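Local atomic coordinates of endoribonuclease L-PSP/chorismate mutase-like domain-containing protein (Shewanella oneidensis, PDB entry 2OTM), a protein that is of unknown function but belongs to the YjgF-like family of putative endoribonucleases, which assemble as trimers of chorismate mutase-like subunits. Residues T5-L10 against G85-R89; I32-M38 against L150-L154; K49-Q53 against A67-L71. One frame throughout, in Å; residues are numbered along the deposited sequence.

Overall arrangement
Each contact joins different parts of a YjgF-like subunit. Contact 2 pairs strands 36-39 and 146-153 within the sheet, beside the trimer interface; a calcium ion lies about 5 Å from the Phe151 side chain. Contact 1, its centre about 16 Å from that of contact 2, packs the N-terminal helix on the loop that follows helix 62-84, and the two meet where Arg89 O lies 4.1 Å from Leu154 CD2. Contact 3 involves the early part of helix 62-84, across the chain's centre from contact 2, with about 25 Å between their centres; its nearest atoms come within about 7 Å of contact 1. A sodium ion lies about 8 Å from its Tyr52 side chain.

Contact 1 (T5-L10 against G85-R89); sequences TPESRL and GELSR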
loop_
_atom_site.group_PDB
_atom_site.type_symbol
_atom_site.label_atom_id
_atom_site.label_comp_id
_atom_site.label_asym_id
_atom_site.label_seq_id
_atom_site.Cartn_x
_atom_site.Cartn_y
_atom_site.Cartn_z
ATOM N N THR B 5 0.771 -29.198 10.397
ATOM C CA THR B 5 0.639 -28.341 9.239
ATOM C C THR B 5 -0.315 -27.200 9.599
ATOM O O THR B 5 -1.088 -27.307 10.558
ATOM C CB THR B 5 0.016 -29.107 8.072
ATOM O OG1 THR B 5 -1.239 -29.640 8.504
ATOM C CG2 THR B 5 0.938 -30.264 7.535
ATOM N N PRO B 6 -0.305 -26.112 8.811
ATOM C CA PRO B 6 -1.311 -25.061 9.010
ATOM C C PRO B 6 -2.740 -25.626 8.886
ATOM O O PRO B 6 -3.640 -25.274 9.648
ATOM C CB PRO B 6 -0.985 -24.059 7.886
ATOM C CG PRO B 6 0.479 -24.290 7.635
ATOM C CD PRO B 6 0.617 -25.783 7.719
ATOM N N GLU B 7 -2.915 -26.554 7.968
ATOM C CA GLU B 7 -4.190 -27.217 7.807
ATOM C C GLU B 7 -4.632 -27.902 9.105
ATOM O O GLU B 7 -5.798 -27.788 9.475
ATOM C CB GLU B 7 -4.144 -28.211 6.659
ATOM C CG GLU B 7 -4.083 -27.603 5.261
ATOM C CD GLU B 7 -2.672 -27.262 4.757
ATOM O OE1 GLU B 7 -1.689 -27.287 5.538
ATOM O OE2 GLU B 7 -2.577 -26.937 3.544
ATOM N N SER B 8 -3.722 -28.587 9.813
ATOM C CA SER B 8 -4.118 -29.256 11.072
ATOM C C SER B 8 -4.526 -28.235 12.132
ATOM O O SER B 8 -5.435 -28.488 12.950
ATOM C CB SER B 8 -3.010 -30.186 11.583
ATOM O OG SER B 8 -1.873 -29.456 11.988
ATOM N N ARG B 9 -3.880 -27.071 12.115
ATOM C CA ARG B 9 -4.193 -26.022 13.078
ATOM C C ARG B 9 -5.555 -25.387 12.805
ATOM O O ARG B 9 -6.279 -25.008 13.747
ATOM C CB ARG B 9 -3.114 -24.975 13.082
ATOM C CG ARG B 9 -1.782 -25.488 13.620
ATOM C CD ARG B 9 -0.748 -24.386 13.583
ATOM N NE ARG B 9 0.605 -24.906 13.713
ATOM C CZ ARG B 9 1.537 -24.963 12.756
ATOM N NH1 ARG B 9 1.326 -24.494 11.531
ATOM N NH2 ARG B 9 2.728 -25.487 13.052
ATOM N N LEU B 10 -5.901 -25.257 11.524
ATOM C CA LEU B 10 -7.246 -24.824 11.152
ATOM C C LEU B 10 -8.273 -25.838 11.679
ATOM O O LEU B 10 -9.286 -25.469 12.267
ATOM C CB LEU B 10 -7.375 -24.675 9.624
ATOM C CG LEU B 10 -6.651 -23.485 8.969
ATOM C CD1 LEU B 10 -6.483 -23.700 7.473
ATOM C CD2 LEU B 10 -7.359 -22.116 9.255
ATOM N N GLY B 85 -1.333 -25.231 -2.782
ATOM C CA GLY B 85 -1.716 -26.633 -2.583
ATOM C C GLY B 85 -1.613 -27.089 -1.148
ATOM O O GLY B 85 -2.601 -27.576 -0.578
ATOM N N GLU B 86 -0.418 -26.960 -0.575
ATOM C CA GLU B 86 -0.133 -27.322 0.793
ATOM C C GLU B 86 0.385 -26.062 1.433
ATOM O O GLU B 86 1.373 -25.503 0.980
ATOM C CB GLU B 86 0.929 -28.422 0.827
ATOM C CG GLU B 86 0.434 -29.796 0.376
ATOM C CD GLU B 86 -0.521 -30.437 1.374
ATOM O OE1 GLU B 86 -0.390 -30.206 2.602
ATOM O OE2 GLU B 86 -1.422 -31.176 0.930
ATOM N N LEU B 87 -0.287 -25.617 2.490
ATOM C CA LEU B 87 0.102 -24.398 3.181
ATOM C C LEU B 87 1.473 -24.543 3.857
ATOM O O LEU B 87 2.101 -23.545 4.177
ATOM C CB LEU B 87 -0.976 -23.995 4.186
ATOM C CG LEU B 87 -2.289 -23.433 3.609
ATOM C CD1 LEU B 87 -3.329 -23.286 4.698
ATOM C CD2 LEU B 87 -2.070 -22.085 2.895
ATOM N N SER B 88 1.932 -25.784 4.072
ATOM C CA SER B 88 3.316 -26.026 4.526
ATOM C C SER B 88 4.380 -25.489 3.593
ATOM O O SER B 88 5.530 -25.332 3.968
ATOM C CB SER B 88 3.560 -27.533 4.662
ATOM O OG SER B 88 2.763 -28.048 5.697
ATOM N N ARG B 89 4.003 -25.277 2.346
ATOM C CA ARG B 89 4.915 -24.740 1.327
ATOM C C ARG B 89 5.255 -23.262 1.533
ATOM O O ARG B 89 6.234 -22.737 0.972
ATOM C CB ARG B 89 4.353 -24.989 -0.061
ATOM C CG ARG B 89 4.245 -26.498 -0.381
ATOM C CD ARG B 89 3.592 -26.831 -1.719
ATOM N NE ARG B 89 3.594 -28.297 -1.859
ATOM C CZ ARG B 89 2.679 -29.045 -2.481
ATOM N NH1 ARG B 89 1.651 -28.507 -3.108
ATOM N NH2 ARG B 89 2.814 -30.372 -2.491
HETATM O O HOH W 1 0.487 -28.270 4.297
#
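A hydrogen bond between Glu7 and Leu87 holds the first turn of helix 6-12 against the loop leaving helix 62-84. Leu87 N donates to the syn lone pair of Glu7 OE2 over 2.8 Å, nearly straight at 174°. A bend at chi2 (86°) folds the Glu7 chain so that its acid reaches this amide, and Lys81 adds a salt bridge to the same oxygen. Water 1 donates to Glu7 OE1 and to Glu86 OE1 and accepts from Ser88 N. Glu7 OE2 and Glu86 OE1 stay 4.0 Å apart; the water and Lys81 probably ease the repulsion between the two acids. A glutamine in place of Glu7 would probably lose the salt bridge and leave Lys81 without this carboxylate mate. In this YjgF-like fold the segment 85-89 links helix 62-84 to strand 92-100, and Gly85, with positive phi, is the first residue past the helix. At the start of helix 6-12, Thr5 is the N-cap: its OG1 accepts from Ser8 N at 3.0 Å. Ser8 OG returns a bond to Thr5 O, which Arg9 N also uses. Thr5 CG2 packs against the Ser88 hydroxyl, 3.4 Å from OG. Among the apolar pairs, Pro6 CB lies 3.7 Å from Leu87 CB, the two side chains crossing at a slant, and Leu10 CD1 approaches Leu87 CD1 at 4.2 Å, with Phe124 of helix 109-124 also against Leu87.

Contact 2 (I32-M38 against L150-L154); sequences IVGSQLM and LFAEL
A beta hairpin, strands 30-33 and 36-39 joined by a type II' turn from Val33 to Gln36, meets the C-terminal strand 146-153 in the mixed sheet of the YjgF-like fold. The short strand segments run antiparallel, their directions 159° apart. Leu37 and Ala152 form the hydrogen-bonded pair: Leu37 N donates to Ala152 O and Ala152 N to Leu37 O, each bond 2.8 Å long. Past the pair, Leu154 N donates to Ser35 O, carrying the pairing into the turn. On the face bearing Leu37 and Ala152, the Leu37 side chain packs on Leu80 and Ala83 of helix 62-84, and Leu154 CD1 comes to 4.2 Å from Leu37 CB. The opposite face carries Gln36, Met38, Phe151 and Glu153 and is turned to the neighbouring subunits: Gln36 OE1 bonds Gln36 NE2 of the second subunit, and Arg95 of that subunit packs on Met38 and Phe151. Glu153 OE1 accepts from Gln92, while OE2 accepts a hydrogen bond from water 2, which also lies 2.7 Å from Ser35 OG. With CG set between its backbone N and carbonyl carbon (chi1 59°), the selenomethionine Met38 brings SE to 5.5 Å from the centroid of the Phe151 ring, a Met-aromatic contact of oblique approach, while Met38 CB sits 3.6 Å from Phe151 CD2.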
loop_
_atom_site.group_PDB
_atom_site.type_symbol
_atom_site.label_atom_id
_atom_site.label_comp_id
_atom_site.label_asym_id
_atom_site.label_seq_id
_atom_site.Cartn_x
_atom_site.Cartn_y
_atom_site.Cartn_z
ATOM N N ILE B 32 2.500 -13.850 -8.517
ATOM C CA ILE B 32 3.776 -14.335 -7.998
ATOM C C ILE B 32 4.896 -13.657 -8.781
ATOM O O ILE B 32 4.853 -13.583 -10.027
ATOM C CB ILE B 32 3.930 -15.882 -8.083
ATOM C CG1 ILE B 32 2.850 -16.589 -7.264
ATOM C CG2 ILE B 32 5.319 -16.343 -7.575
ATOM C CD1 ILE B 32 2.791 -18.116 -7.404
ATOM N N VAL B 33 5.863 -13.106 -8.044
ATOM C CA VAL B 33 7.098 -12.566 -8.620
ATOM C C VAL B 33 8.236 -13.189 -7.825
ATOM O O VAL B 33 8.321 -13.066 -6.602
ATOM C CB VAL B 33 7.157 -11.020 -8.604
ATOM C CG1 VAL B 33 7.006 -10.465 -7.180
ATOM C CG2 VAL B 33 8.446 -10.538 -9.225
ATOM N N GLY B 34 9.070 -13.949 -8.507
ATOM C CA GLY B 34 10.117 -14.680 -7.831
ATOM C C GLY B 34 9.547 -15.633 -6.820
ATOM O O GLY B 34 8.777 -16.528 -7.164
ATOM N N SER B 35 9.913 -15.415 -5.564
ATOM C CA SER B 35 9.436 -16.227 -4.451
ATOM C C SER B 35 8.294 -15.548 -3.662
ATOM O O SER B 35 7.878 -16.056 -2.629
ATOM C CB SER B 35 10.603 -16.489 -3.509
ATOM O OG SER B 35 11.002 -15.265 -2.884
ATOM N N GLN B 36 7.771 -14.432 -4.177
ATOM C CA GLN B 36 6.784 -13.630 -3.467
ATOM C C GLN B 36 5.412 -13.820 -4.081
ATOM O O GLN B 36 5.214 -13.548 -5.251
ATOM C CB GLN B 36 7.185 -12.149 -3.522
ATOM C CG GLN B 36 8.494 -11.878 -2.812
ATOM C CD GLN B 36 9.059 -10.509 -3.086
ATOM O OE1 GLN B 36 10.182 -10.396 -3.528
ATOM N NE2 GLN B 36 8.289 -9.466 -2.835
ATOM N N LEU B 37 4.486 -14.326 -3.277
ATOM C CA LEU B 37 3.106 -14.554 -3.649
ATOM C C LEU B 37 2.260 -13.502 -2.938
ATOM O O LEU B 37 2.390 -13.334 -1.724
ATOM C CB LEU B 37 2.707 -15.953 -3.188
ATOM C CG LEU B 37 1.248 -16.411 -3.227
ATOM C CD1 LEU B 37 0.709 -16.429 -4.606
ATOM C CD2 LEU B 37 1.177 -17.810 -2.643
HETATM N N MSE B 38 1.425 -12.786 -3.683
HETATM C CA MSE B 38 0.625 -11.728 -3.091
HETATM C C MSE B 38 -0.812 -11.845 -3.544
HETATM O O MSE B 38 -1.085 -12.069 -4.718
HETATM C CB MSE B 38 1.207 -10.380 -3.441
HETATM C CG MSE B 38 1.303 -10.106 -4.906
HETATM SE SE MSE B 38 2.534 -8.675 -5.204
HETATM C CE MSE B 38 4.151 -9.508 -4.743
ATOM N N LEU B 150 -2.565 -10.418 1.816
ATOM C CA LEU B 150 -1.439 -11.169 2.378
ATOM C C LEU B 150 -0.327 -11.305 1.344
ATOM O O LEU B 150 -0.578 -11.308 0.146
ATOM C CB LEU B 150 -1.870 -12.554 2.809
ATOM C CG LEU B 150 -2.895 -12.664 3.937
ATOM C CD1 LEU B 150 -3.096 -14.105 4.288
ATOM C CD2 LEU B 150 -2.463 -11.881 5.153
ATOM N N PHE B 151 0.899 -11.387 1.849
ATOM C CA PHE B 151 2.099 -11.546 1.053
ATOM C C PHE B 151 2.904 -12.685 1.703
ATOM O O PHE B 151 3.159 -12.654 2.918
ATOM C CB PHE B 151 2.934 -10.289 1.100
ATOM C CG PHE B 151 2.235 -9.050 0.578
ATOM C CD1 PHE B 151 1.327 -8.371 1.363
ATOM C CD2 PHE B 151 2.503 -8.575 -0.671
ATOM C CE1 PHE B 151 0.682 -7.249 0.899
ATOM C CE2 PHE B 151 1.862 -7.429 -1.146
ATOM C CZ PHE B 151 0.958 -6.782 -0.361
ATOM N N ALA B 152 3.280 -13.675 0.895
ATOM C CA ALA B 152 3.906 -14.896 1.371
ATOM C C ALA B 152 5.160 -15.159 0.580
ATOM O O ALA B 152 5.231 -14.841 -0.607
ATOM C CB ALA B 152 2.963 -16.087 1.257
ATOM N N GLU B 153 6.135 -15.753 1.251
ATOM C CA GLU B 153 7.371 -16.229 0.638
ATOM C C GLU B 153 7.276 -17.729 0.438
ATOM O O GLU B 153 6.909 -18.453 1.364
ATOM C CB GLU B 153 8.580 -15.923 1.541
ATOM C CG GLU B 153 9.893 -16.211 0.869
ATOM C CD GLU B 153 11.113 -16.045 1.762
ATOM O OE1 GLU B 153 10.981 -15.773 2.970
ATOM O OE2 GLU B 153 12.215 -16.232 1.221
ATOM N N LEU B 154 7.582 -18.179 -0.771
ATOM C CA LEU B 154 7.597 -19.598 -1.111
ATOM C C LEU B 154 9.038 -20.069 -1.268
ATOM O O LEU B 154 9.298 -21.272 -1.377
ATOM C CB LEU B 154 6.881 -19.817 -2.432
ATOM C CG LEU B 154 5.441 -19.309 -2.519
ATOM C CD1 LEU B 154 5.053 -19.284 -3.984
ATOM C CD2 LEU B 154 4.503 -20.166 -1.680
ATOM O OXT LEU B 154 9.957 -19.236 -1.324
HETATM O O HOH W 2 13.146 -14.605 -1.297
#

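Contact 3 (K49-Q53 against A67-L71); sequences KLLYQ and AACRL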
loop_
_atom_site.group_PDB
_atom_site.type_symbol
_atom_site.label_atom_id
_atom_site.label_comp_id
_atom_site.label_asym_id
_atom_site.label_seq_id
_atom_site.Cartn_x
_atom_site.Cartn_y
_atom_site.Cartn_z
ATOM N N LYS B 49 -21.665 -15.215 1.676
ATOM C CA LYS B 49 -22.298 -13.963 2.108
ATOM C C LYS B 49 -21.266 -13.017 2.722
ATOM O O LYS B 49 -20.499 -13.424 3.565
ATOM C CB LYS B 49 -23.380 -14.254 3.140
ATOM C CG LYS B 49 -24.619 -14.945 2.550
ATOM N N LEU B 50 -21.283 -11.756 2.313
ATOM C CA LEU B 50 -20.404 -10.745 2.888
ATOM C C LEU B 50 -20.989 -10.388 4.233
ATOM O O LEU B 50 -22.049 -9.782 4.321
ATOM C CB LEU B 50 -20.306 -9.522 1.985
ATOM C CG LEU B 50 -19.341 -8.453 2.476
ATOM C CD1 LEU B 50 -17.970 -9.061 2.644
ATOM C CD2 LEU B 50 -19.334 -7.251 1.513
ATOM N N LEU B 51 -20.317 -10.805 5.290
ATOM C CA LEU B 51 -20.931 -10.816 6.605
ATOM C C LEU B 51 -20.927 -9.466 7.302
ATOM O O LEU B 51 -21.779 -9.220 8.147
ATOM C CB LEU B 51 -20.278 -11.876 7.460
ATOM C CG LEU B 51 -21.146 -12.785 8.303
ATOM C CD1 LEU B 51 -22.152 -13.541 7.412
ATOM C CD2 LEU B 51 -20.229 -13.755 9.036
ATOM N N TYR B 52 -19.991 -8.605 6.933
ATOM C CA TYR B 52 -19.816 -7.294 7.569
ATOM C C TYR B 52 -19.804 -6.186 6.535
ATOM O O TYR B 52 -18.885 -6.084 5.720
ATOM C CB TYR B 52 -18.518 -7.263 8.333
ATOM C CG TYR B 52 -18.427 -8.323 9.395
ATOM C CD1 TYR B 52 -18.882 -8.076 10.667
ATOM C CD2 TYR B 52 -17.905 -9.561 9.124
ATOM C CE1 TYR B 52 -18.794 -9.036 11.660
ATOM C CE2 TYR B 52 -17.829 -10.553 10.112
ATOM C CZ TYR B 52 -18.262 -10.269 11.372
ATOM O OH TYR B 52 -18.195 -11.224 12.363
ATOM N N GLN B 53 -20.851 -5.382 6.573
ATOM C CA GLN B 53 -20.990 -4.269 5.656
ATOM C C GLN B 53 -21.344 -3.019 6.406
ATOM O O GLN B 53 -22.457 -2.876 6.909
ATOM C CB GLN B 53 -22.086 -4.559 4.654
ATOM C CG GLN B 53 -21.825 -5.773 3.795
ATOM C CD GLN B 53 -23.017 -6.098 2.930
ATOM O OE1 GLN B 53 -23.441 -5.287 2.134
ATOM N NE2 GLN B 53 -23.527 -7.302 3.056
ATOM N N ALA B 67 -13.430 -9.816 14.596
ATOM C CA ALA B 67 -14.037 -11.019 13.984
ATOM C C ALA B 67 -14.055 -10.883 12.462
ATOM O O ALA B 67 -13.780 -11.866 11.724
ATOM C CB ALA B 67 -15.436 -11.213 14.540
ATOM N N ALA B 68 -14.327 -9.659 11.977
ATOM C CA ALA B 68 -14.356 -9.426 10.543
ATOM C C ALA B 68 -12.991 -9.599 9.902
ATOM O O ALA B 68 -12.861 -10.225 8.863
ATOM C CB ALA B 68 -14.876 -8.038 10.248
ATOM N N CYS B 69 -11.960 -9.059 10.530
ATOM C CA CYS B 69 -10.608 -9.191 9.984
ATOM C C CYS B 69 -10.105 -10.610 10.057
ATOM O O CYS B 69 -9.325 -11.057 9.190
ATOM C CB CYS B 69 -9.661 -8.266 10.696
ATOM S SG CYS B 69 -10.007 -6.506 10.355
ATOM N N ARG B 70 -10.540 -11.320 11.089
ATOM C CA ARG B 70 -10.242 -12.752 11.207
ATOM C C ARG B 70 -10.878 -13.514 10.035
ATOM O O ARG B 70 -10.225 -14.358 9.406
ATOM C CB ARG B 70 -10.723 -13.274 12.565
ATOM C CG ARG B 70 -10.449 -14.744 12.854
ATOM C CD ARG B 70 -10.948 -15.121 14.263
ATOM N NE ARG B 70 -10.882 -16.576 14.527
ATOM C CZ ARG B 70 -9.833 -17.227 15.047
ATOM N NH1 ARG B 70 -8.720 -16.600 15.373
ATOM N NH2 ARG B 70 -9.897 -18.532 15.241
ATOM N N LEU B 71 -12.143 -13.238 9.731
ATOM C CA LEU B 71 -12.838 -13.937 8.658
ATOM C C LEU B 71 -12.244 -13.591 7.282
ATOM O O LEU B 71 -12.078 -14.473 6.434
ATOM C CB LEU B 71 -14.333 -13.637 8.696
ATOM C CG LEU B 71 -15.246 -14.378 7.739
ATOM C CD1 LEU B 71 -15.065 -15.913 7.793
ATOM C CD2 LEU B 71 -16.696 -13.924 7.986
#
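Tyr52 lays its ring against helix 62-84 in this part of the YjgF-like fold, where the segment following the small hairpin of strands 45-46 and 49-50 is packed on one side of the helix. With CG anti to its carbonyl carbon (chi1 -58°), Tyr52 presents one face of the ring to Ala68. The Ala68 methyl makes a CH-pi contact: its CB lies 3.7 Å from the ring centroid and 17° off the ring normal, displaced toward the rim on the side of CD2. At the ring's edge, near its plane, Leu71 CD2 comes to 4.1 Å from Tyr52 CE2. The ring also packs edge-to-face with Tyr60, and Leu145 touches it from a loop. Leu51 adds a second apolar side chain, though its chi1 of -136° lies away from a staggered position; its side chain crosses that of Leu71 at about a right angle, the two CD2 methyls meeting at 3.7 Å. Leu71 CD2 thus touches both Leu51 and the edge of the Tyr52 ring, and Leu46 of the hairpin also rests on the Leu71 side chain. At the far end of the ring, Tyr52 OH lies 3.5 Å from Ala67 CB.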